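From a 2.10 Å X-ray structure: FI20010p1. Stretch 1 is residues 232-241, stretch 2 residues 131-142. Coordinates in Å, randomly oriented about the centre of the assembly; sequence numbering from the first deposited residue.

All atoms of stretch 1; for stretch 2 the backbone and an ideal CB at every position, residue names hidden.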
# COMPACT_ATOMS: atom_id res chain seq x y z
N LEU A 232 -5.04 12.19 -12.11
CA LEU A 232 -4.45 11.38 -13.18
C LEU A 232 -3.83 10.07 -12.70
O LEU A 232 -3.32 9.38 -13.53
CB LEU A 232 -3.46 12.26 -13.92
CG LEU A 232 -4.18 13.15 -14.91
CD1 LEU A 232 -4.27 14.56 -14.40
CD2 LEU A 232 -3.53 13.06 -16.26
N LYS A 233 -3.99 9.73 -11.44
CA LYS A 233 -3.34 8.54 -10.85
C LYS A 233 -3.79 7.25 -11.54
O LYS A 233 -2.92 6.49 -11.88
CB LYS A 233 -3.63 8.47 -9.35
CG LYS A 233 -3.05 7.25 -8.65
CD LYS A 233 -3.62 7.12 -7.27
CE LYS A 233 -3.34 5.78 -6.64
NZ LYS A 233 -1.95 5.39 -6.89
N ALA A 234 -5.07 7.08 -11.80
CA ALA A 234 -5.55 5.87 -12.49
C ALA A 234 -4.98 5.80 -13.90
O ALA A 234 -4.68 4.73 -14.34
CB ALA A 234 -7.05 5.86 -12.51
N VAL A 235 -4.89 6.92 -14.58
CA VAL A 235 -4.42 6.91 -15.98
C VAL A 235 -2.90 6.77 -16.08
O VAL A 235 -2.46 5.94 -16.84
CB VAL A 235 -4.92 8.17 -16.70
CG1 VAL A 235 -4.30 8.33 -18.08
CG2 VAL A 235 -6.42 8.20 -16.78
N LEU A 236 -2.14 7.60 -15.37
CA LEU A 236 -0.66 7.63 -15.55
C LEU A 236 0.12 6.96 -14.41
O LEU A 236 1.31 6.95 -14.49
CB LEU A 236 -0.25 9.10 -15.63
CG LEU A 236 -0.81 9.89 -16.81
CD1 LEU A 236 -0.51 11.37 -16.65
CD2 LEU A 236 -0.25 9.36 -18.11
N GLY A 237 -0.53 6.45 -13.38
CA GLY A 237 0.24 5.91 -12.25
C GLY A 237 1.03 7.01 -11.57
O GLY A 237 0.52 8.08 -11.44
N PHE A 238 2.24 6.72 -11.11
CA PHE A 238 3.03 7.77 -10.42
C PHE A 238 3.90 8.46 -11.46
O PHE A 238 4.46 7.82 -12.26
CB PHE A 238 3.85 7.21 -9.27
CG PHE A 238 3.08 6.87 -8.02
CD1 PHE A 238 1.95 7.56 -7.66
CD2 PHE A 238 3.49 5.83 -7.22
CE1 PHE A 238 1.26 7.24 -6.51
CE2 PHE A 238 2.80 5.51 -6.07
CZ PHE A 238 1.69 6.22 -5.72
N ARG A 239 3.98 9.77 -11.39
CA ARG A 239 4.75 10.50 -12.42
C ARG A 239 6.19 10.69 -11.99
O ARG A 239 6.43 11.00 -10.86
CB ARG A 239 4.05 11.78 -12.82
CG ARG A 239 3.00 11.52 -13.88
CD ARG A 239 1.65 11.66 -13.25
NE ARG A 239 1.19 13.02 -13.38
CZ ARG A 239 0.19 13.52 -12.71
NH1 ARG A 239 -0.44 12.77 -11.84
NH2 ARG A 239 -0.18 14.76 -12.92
N PRO A 240 7.14 10.59 -12.91
CA PRO A 240 8.54 10.73 -12.59
C PRO A 240 9.03 12.14 -12.27
O PRO A 240 8.29 13.07 -12.41
CB PRO A 240 9.24 10.35 -13.89
CG PRO A 240 8.20 9.65 -14.68
CD PRO A 240 6.92 10.35 -14.31
N LYS A 241 10.29 12.24 -11.84
CA LYS A 241 10.90 13.55 -11.49
C LYS A 241 10.13 14.16 -10.31
O LYS A 241 10.74 14.27 -9.22
CB LYS A 241 10.88 14.49 -12.70
CG LYS A 241 9.58 15.26 -12.91
CD LYS A 241 9.57 16.08 -14.19
CE LYS A 241 8.22 16.67 -14.50
NZ LYS A 241 7.72 17.52 -13.39
N UNK A 131 -2.52 -1.16 -0.33
CA UNK A 131 -3.37 -2.22 -0.89
C UNK A 131 -3.80 -1.93 -2.32
O UNK A 131 -4.85 -2.37 -2.66
CB UNK A 131 -4.61 -2.41 -0.02
N UNK A 132 -2.96 -1.27 -3.10
CA UNK A 132 -3.36 -0.92 -4.49
C UNK A 132 -2.42 -1.55 -5.52
O UNK A 132 -1.19 -1.55 -5.29
CB UNK A 132 -3.37 0.60 -4.68
N UNK A 133 -3.00 -2.06 -6.60
CA UNK A 133 -2.18 -2.61 -7.70
C UNK A 133 -2.13 -1.52 -8.76
O UNK A 133 -3.13 -0.93 -9.00
CB UNK A 133 -2.75 -3.92 -8.26
N UNK A 134 -0.94 -1.19 -9.24
CA UNK A 134 -0.78 -0.12 -10.25
C UNK A 134 0.17 -0.59 -11.34
O UNK A 134 0.94 -1.47 -11.09
CB UNK A 134 -0.26 1.17 -9.61
N UNK A 135 0.07 0.01 -12.50
CA UNK A 135 1.00 -0.29 -13.60
C UNK A 135 2.26 0.55 -13.40
O UNK A 135 2.13 1.71 -13.09
CB UNK A 135 0.36 -0.01 -14.96
N UNK A 136 3.42 -0.04 -13.56
CA UNK A 136 4.69 0.67 -13.37
C UNK A 136 5.40 0.72 -14.72
O UNK A 136 5.88 -0.31 -15.17
CB UNK A 136 5.56 -0.01 -12.31
N UNK A 137 5.50 1.91 -15.27
CA UNK A 137 6.10 2.16 -16.60
C UNK A 137 7.58 1.81 -16.64
O UNK A 137 8.01 1.35 -17.64
CB UNK A 137 5.92 3.63 -17.00
N UNK A 138 8.30 2.05 -15.56
CA UNK A 138 9.75 1.84 -15.51
C UNK A 138 10.51 3.15 -15.64
O UNK A 138 11.70 3.12 -15.68
CB UNK A 138 10.19 0.88 -16.62
N UNK A 139 9.80 4.26 -15.74
CA UNK A 139 10.42 5.60 -15.83
C UNK A 139 10.29 6.29 -14.47
O UNK A 139 10.70 7.41 -14.36
CB UNK A 139 9.77 6.44 -16.93
N UNK A 140 9.65 5.62 -13.51
CA UNK A 140 9.39 6.20 -12.16
C UNK A 140 10.68 6.37 -11.35
O UNK A 140 11.59 5.54 -11.50
CB UNK A 140 8.42 5.31 -11.38
N UNK A 141 10.73 7.43 -10.53
CA UNK A 141 11.88 7.72 -9.65
C UNK A 141 11.75 6.77 -8.46
O UNK A 141 10.78 6.90 -7.74
CB UNK A 141 11.91 9.18 -9.20
N UNK A 142 12.72 5.89 -8.27
CA UNK A 142 12.64 4.84 -7.22
C UNK A 142 13.86 4.88 -6.31
O UNK A 142 14.91 5.32 -6.74
CB UNK A 142 12.52 3.45 -7.85

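Position 131 lies out of reach of stretch 1. Its phi of 67° favours glycine. It is Gly131.

At 132 the strand begins, and CA-to-CB points toward stretch 1. The ideal CB is 5.5 Å from NZ of Lys233, whose extended chain brings its amine here. An acid would suit the charge; a polar amide could also reach it. The residue is Glu132. Its OE1 lies 3.2 Å from Lys233 NZ in a salt bridge.

Position 133 is out of reach, so stretch 1 sets no preference. It is His133.

At 134 CA-to-CB points toward stretch 1 again. The ideal CB is 5.3 Å from Lys233 NZ and 5.4 Å from Gly237 CA. An aliphatic side chain, or a polar one meeting the amine, could fit here. The residue is Ile134. Its CG2 is 4.1 Å from Lys233 NZ, a packing contact.

Position 135 points sideways with nothing of stretch 1 near its ideal CB, so many residues would do. The backbone matters more: a CB on Gly237 would sit a tight 3.3 Å from the carbonyl O of 135. The residue is His135, and its O accepts a hydrogen bond from water 1 at 3.1 Å.

Position 136 points away; stretch 1 gives no guide. It is Phe136.

Position 137 points toward stretch 1, but no atom there comes within 5.5 Å of the ideal CB. Small or polar residues would suit. It is Asp137, whose OD2 is 4.5 Å from Leu236 O.

At 138 phi is 102°, and a CB would jam against the preceding carbonyl. Glycine is called for, and it is Gly138.

At 139 CB points sideways, 4.2 Å from Pro240 CG. A medium-sized polar or aliphatic chain could cover the proline ring. It is Asn139, whose end packs against that ring.

At 140 CB points sideways, 4.8 Å from Phe238 O. The free N of Phe238 invites an acceptor, directly or through water. It is Glu140. Its OE2 takes a hydrogen bond from water 1 (2.8 Å), which accepts one from Phe238 N (2.8 Å). The carboxylate also accepts hydrogen bonds from two amides of its own stretch: Asp137 N to Glu140 OE2 is 2.8 Å and Gly138 N to Glu140 OE1 is 2.7 Å.

At 141 CB points toward stretch 1, 4.4 Å from Lys241 N. A short acceptor, serine or threonine, fits. It is Thr141; Lys241 N donates to its OG1 at 3.3 Å. Water 2 joins Thr141 N to Arg239 O.

Position 142 is out of reach. It is Ile142.

Stretch 2 (131-142) GEHIHFDGNETI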
# COMPACT_ATOMS: atom_id res chain seq x y z
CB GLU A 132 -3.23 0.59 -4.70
CG GLU A 132 -4.28 1.38 -3.96
CD GLU A 132 -4.08 2.86 -4.21
OE1 GLU A 132 -3.08 3.21 -4.88
OE2 GLU A 132 -4.91 3.66 -3.74
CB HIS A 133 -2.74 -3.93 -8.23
CG HIS A 133 -2.80 -4.98 -7.19
ND1 HIS A 133 -1.81 -5.86 -6.99
CD2 HIS A 133 -3.75 -5.28 -6.29
CE1 HIS A 133 -2.12 -6.66 -6.02
NE2 HIS A 133 -3.29 -6.32 -5.57
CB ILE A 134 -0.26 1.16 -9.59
CG1 ILE A 134 1.06 0.91 -8.87
CG2 ILE A 134 -1.29 1.77 -8.67
CD1 ILE A 134 2.22 1.42 -9.61
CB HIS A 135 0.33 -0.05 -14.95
CG HIS A 135 1.24 -0.40 -16.06
ND1 HIS A 135 1.56 -1.68 -16.35
CD2 HIS A 135 1.93 0.35 -16.92
CE1 HIS A 135 2.39 -1.70 -17.35
NE2 HIS A 135 2.62 -0.49 -17.71
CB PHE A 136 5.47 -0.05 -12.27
CG PHE A 136 6.77 0.56 -11.83
CD1 PHE A 136 7.95 0.23 -12.45
CD2 PHE A 136 6.82 1.40 -10.74
CE1 PHE A 136 9.15 0.75 -12.01
CE2 PHE A 136 8.02 1.93 -10.31
CZ PHE A 136 9.18 1.61 -10.95
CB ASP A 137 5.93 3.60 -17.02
CG ASP A 137 4.54 3.86 -17.50
OD1 ASP A 137 3.93 2.94 -17.96
OD2 ASP A 137 4.11 4.97 -17.40
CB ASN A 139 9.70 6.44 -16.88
CG ASN A 139 8.26 6.63 -16.52
OD1 ASN A 139 7.75 5.97 -15.64
ND2 ASN A 139 7.57 7.55 -17.16
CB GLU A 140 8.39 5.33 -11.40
CG GLU A 140 6.99 5.34 -12.00
CD GLU A 140 6.75 4.28 -13.05
OE1 GLU A 140 7.72 3.59 -13.44
OE2 GLU A 140 5.59 4.13 -13.49
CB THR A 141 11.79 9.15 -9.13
OG1 THR A 141 12.03 9.98 -10.25
CG2 THR A 141 12.79 9.45 -8.05
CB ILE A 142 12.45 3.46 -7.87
CG1 ILE A 142 13.66 3.07 -8.71
CG2 ILE A 142 11.18 3.42 -8.67
CD1 ILE A 142 13.81 1.61 -8.87
O HOH W 1 3.37 4.28 -11.79
O HOH W 2 8.00 8.57 -9.66
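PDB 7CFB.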